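PDB 1U5Y: tumor necrosis factor ligand superfamily member 13 from Mus musculus, which acts as a homotrimeric cytokine of the tumor necrosis factor family, binding the receptors TACI and BCMA and taking part in the regulation of tumour cell growth. Local coordinates for the interface of chains A and B. Residues are numbered along the deposited sequence; one frame, centred on the assembly and turned at random. Chains: chain A/B, Tumor necrosis factor ligand superfamily member 13.

Contact 1: the interface of chains A and B. Residues chain A 66, 87-90; chain B 95-99.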
# COMPACT_ATOMS: atom_id res chain seq x y z
N PHE A 66 8.11 -18.66 10.42
CA PHE A 66 7.15 -17.87 11.21
C PHE A 66 6.72 -16.52 10.62
O PHE A 66 5.53 -16.30 10.39
CB PHE A 66 7.66 -17.65 12.66
CG PHE A 66 8.18 -18.89 13.30
CD1 PHE A 66 9.54 -19.18 13.30
CD2 PHE A 66 7.30 -19.81 13.85
CE1 PHE A 66 10.02 -20.37 13.84
CE2 PHE A 66 7.77 -21.01 14.41
CZ PHE A 66 9.14 -21.28 14.41
N ILE A 87 5.68 -6.41 7.91
CA ILE A 87 5.76 -7.70 8.58
C ILE A 87 4.59 -8.58 8.15
O ILE A 87 3.42 -8.15 8.15
CB ILE A 87 5.76 -7.53 10.11
CG1 ILE A 87 7.03 -6.78 10.54
CG2 ILE A 87 5.72 -8.87 10.79
CD1 ILE A 87 6.98 -6.17 11.92
N ARG A 88 4.90 -9.83 7.84
CA ARG A 88 3.87 -10.78 7.50
C ARG A 88 4.21 -12.16 8.02
O ARG A 88 5.36 -12.59 7.96
CB ARG A 88 3.57 -10.80 5.98
CG ARG A 88 2.23 -11.49 5.70
CD ARG A 88 1.31 -10.97 4.58
NE ARG A 88 1.34 -9.56 4.14
CZ ARG A 88 1.17 -8.46 4.88
NH1 ARG A 88 1.05 -8.51 6.20
NH2 ARG A 88 1.19 -7.27 4.28
N SER A 89 3.19 -12.81 8.57
CA SER A 89 3.30 -14.15 9.07
C SER A 89 3.23 -15.10 7.89
O SER A 89 2.58 -14.81 6.88
CB SER A 89 2.15 -14.44 10.03
OG SER A 89 2.67 -14.82 11.29
N MET A 90 3.89 -16.25 8.01
CA MET A 90 3.96 -17.21 6.92
C MET A 90 3.26 -18.49 7.32
O MET A 90 3.25 -18.86 8.50
CB MET A 90 5.41 -17.52 6.55
CG MET A 90 6.25 -16.33 6.10
SD MET A 90 5.71 -15.49 4.59
CE MET A 90 6.33 -16.51 3.30
N ASP B 95 2.21 -18.26 17.46
CA ASP B 95 3.58 -17.99 17.00
C ASP B 95 3.69 -17.42 15.59
O ASP B 95 4.79 -17.20 15.08
CB ASP B 95 4.39 -19.30 17.02
CG ASP B 95 4.54 -19.88 18.39
OD1 ASP B 95 4.01 -19.26 19.34
OD2 ASP B 95 5.17 -20.94 18.61
N ARG B 96 2.54 -17.21 14.95
CA ARG B 96 2.48 -16.73 13.58
C ARG B 96 1.43 -15.63 13.53
O ARG B 96 0.54 -15.67 12.69
CB ARG B 96 2.10 -17.88 12.63
CG ARG B 96 3.21 -18.90 12.38
CD ARG B 96 2.75 -20.17 11.65
NE ARG B 96 3.74 -21.26 11.73
CZ ARG B 96 4.86 -21.33 11.00
NH1 ARG B 96 5.16 -20.40 10.10
NH2 ARG B 96 5.69 -22.36 11.16
N ALA B 97 1.55 -14.67 14.43
CA ALA B 97 0.53 -13.63 14.61
C ALA B 97 0.88 -12.27 14.02
O ALA B 97 -0.00 -11.56 13.51
CB ALA B 97 0.24 -13.48 16.08
N TYR B 98 2.15 -11.88 14.08
CA TYR B 98 2.54 -10.52 13.70
C TYR B 98 2.29 -10.24 12.20
O TYR B 98 2.72 -11.00 11.32
CB TYR B 98 3.98 -10.23 14.12
CG TYR B 98 4.25 -10.52 15.59
CD1 TYR B 98 3.25 -10.39 16.58
CD2 TYR B 98 5.49 -10.97 16.00
CE1 TYR B 98 3.51 -10.69 17.93
CE2 TYR B 98 5.75 -11.26 17.34
CZ TYR B 98 4.77 -11.11 18.30
OH TYR B 98 5.05 -11.41 19.62
N ASN B 99 1.56 -9.17 11.93
CA ASN B 99 1.24 -8.73 10.57
C ASN B 99 0.98 -7.24 10.55
O ASN B 99 0.19 -6.71 11.35
CB ASN B 99 -0.01 -9.45 10.00
CG ASN B 99 0.26 -10.92 9.59
OD1 ASN B 99 0.76 -11.20 8.50
ND2 ASN B 99 -0.11 -11.85 10.46
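The ring of A:Phe66 lies over one face of the B:Arg96 guanidinium, its CD2 edge carbon set 4.0 Å from CZ at the centre of that group. Ring and guanidinium planes stand 26° apart, so the overlap is a tilted one made by the CD2–CE2 side of the ring. The same ring carbon rests near the backbone carbonyl O of B:Asp95. B:Arg96 has CG anti to the carbonyl carbon (chi1 -73°) and runs extended from CG to NE, which carries the guanidinium away from A:Ser89 to A:Met90 and A:Phe66. Its NH1 donates to the backbone O of A:Met90 at 2.9 Å, from above that carbonyl's plane.

At the other end of the patch, the side-chain amide of B:Asn99 meets the guanidinium of A:Arg88 nearly coplanar. The amide oxygen OD1 sits in plane at the guanidinium edge, 3.5 Å from NH1; the A:Arg88 chain bends at chi2 and chi3 to bring its guanidinium alongside the amide. The backbone N of A:Ser89, in strand 88-89, donates to this OD1 at 2.9 Å by a straight bond, 168° at the hydrogen, although the donor stands above the amide carbonyl plane. B:Asn99 ND2 turns back to the backbone O of B:Ala97, 3.1 Å away, which, with the bond to OD1, helps set the rotation of the amide. Beside B:Asn99, CG2 of A:Ile87 packs on CB of B:Tyr98 (4.0 Å). In this seam of the TNF-family homotrimer, CB of A:Ser89 rests against the amide nitrogen ND2 of B:Asn99 at 3.5 Å.

Contact 2: the interface of chains A and B. Residues chain A 64-66, 90-92; chain B 96.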
# COMPACT_ATOMS: atom_id res chain seq x y z
N VAL A 64 9.04 -20.51 4.58
CA VAL A 64 8.12 -21.19 5.48
C VAL A 64 8.21 -20.68 6.93
O VAL A 64 7.36 -20.99 7.75
CB VAL A 64 8.35 -22.74 5.44
N THR A 65 9.24 -19.88 7.24
CA THR A 65 9.51 -19.44 8.62
C THR A 65 8.50 -18.43 9.17
O THR A 65 8.13 -17.48 8.48
CB THR A 65 10.94 -18.83 8.78
OG1 THR A 65 11.37 -18.26 7.53
CG2 THR A 65 12.00 -19.90 9.11
N PHE A 66 8.11 -18.66 10.42
CA PHE A 66 7.15 -17.87 11.21
C PHE A 66 6.72 -16.52 10.62
O PHE A 66 5.53 -16.30 10.39
CB PHE A 66 7.66 -17.65 12.66
CG PHE A 66 8.18 -18.89 13.30
CD1 PHE A 66 9.54 -19.18 13.30
CD2 PHE A 66 7.30 -19.81 13.85
CE1 PHE A 66 10.02 -20.37 13.84
CE2 PHE A 66 7.77 -21.01 14.41
CZ PHE A 66 9.14 -21.28 14.41
N MET A 90 3.89 -16.25 8.01
CA MET A 90 3.96 -17.21 6.92
C MET A 90 3.26 -18.49 7.32
O MET A 90 3.25 -18.86 8.50
CB MET A 90 5.41 -17.52 6.55
CG MET A 90 6.25 -16.33 6.10
SD MET A 90 5.71 -15.49 4.59
CE MET A 90 6.33 -16.51 3.30
N PRO A 91 2.69 -19.19 6.34
CA PRO A 91 2.13 -20.52 6.59
C PRO A 91 3.24 -21.55 6.89
O PRO A 91 4.41 -21.35 6.53
CB PRO A 91 1.42 -20.85 5.28
CG PRO A 91 2.09 -20.01 4.25
CD PRO A 91 2.52 -18.77 4.93
N SER A 92 2.85 -22.63 7.55
CA SER A 92 3.75 -23.75 7.81
C SER A 92 3.84 -24.63 6.57
O SER A 92 4.92 -25.08 6.19
CB SER A 92 3.25 -24.58 8.99
OG SER A 92 3.93 -25.82 9.05
N ARG B 96 2.54 -17.21 14.95
CA ARG B 96 2.48 -16.73 13.58
C ARG B 96 1.43 -15.63 13.53
O ARG B 96 0.54 -15.67 12.69
CB ARG B 96 2.10 -17.88 12.63
CG ARG B 96 3.21 -18.90 12.38
CD ARG B 96 2.75 -20.17 11.65
NE ARG B 96 3.74 -21.26 11.73
CZ ARG B 96 4.86 -21.33 11.00
NH1 ARG B 96 5.16 -20.40 10.10
NH2 ARG B 96 5.69 -22.36 11.16
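A:Val64 and A:Ser92 complete the setting of the B:Arg96 guanidinium, one through a backbone carbonyl and the other through a side-chain carbon. NH1 donates to the backbone O of A:Val64 at 3.3 Å, with 158° at the hydrogen. This is a long but fairly straight bond: the donor approaches close to the outward direction of the carbonyl, and the oxygen lies 15° out of the guanidinium plane. Together with the bond to A:Met90, it puts two carbonyl oxygens of chain A on one terminal nitrogen, drawn from two separate backbone segments.

On the guanidinium face opposite A:Phe66, CB of A:Ser92 comes down towards the rim, 3.9 Å from NH2. The flat group is thus sandwiched between an aromatic carbon over its centre on one side and the offset serine methylene on the other. With OG of A:Ser92 anti to the backbone N (chi1 166°), it is the CB methylene that faces the guanidinium.

Further out, the backbone sets these groups in place. A:Thr65 makes little contact of its own, but links the A:Val64 carbonyl directly to A:Phe66, so acceptor and ring belong to one short segment just before strand 67-68. A:Pro91 does the same on the other segment, joining the A:Met90 carbonyl to A:Ser92; its ring may stiffen this turn. The carbonyl dipoles facing NH1 would be expected to suit the positive charge of an arginine. Chain B offers the guanidinium at the end of an extended side chain rooted in the 3-10 helix 94-96. By taking in B:Arg96, which buries 101 Å² of its surface here, the site helps hold neighbouring subunits of the receptor-binding TNF homology domain together in the APRIL homotrimer.

Contact 1 and contact 2 are adjoining parts of one subunit seam, with the centres of their C-alpha atoms about 7 Å apart. They share A:Phe66, A:Met90 and B:Arg96, and chain A's segment running on from strand 88-89 passes through both. Contact 1 joins side chains to backbone along two facing stretches, whereas contact 2 is the socket for one side chain, so B:Arg96 ties the two together. Because the assembly is a trimer and the interface is not an exact two-fold, each subunit can present the chain A surface to one neighbour and the chain B surface to the other, closing the ring.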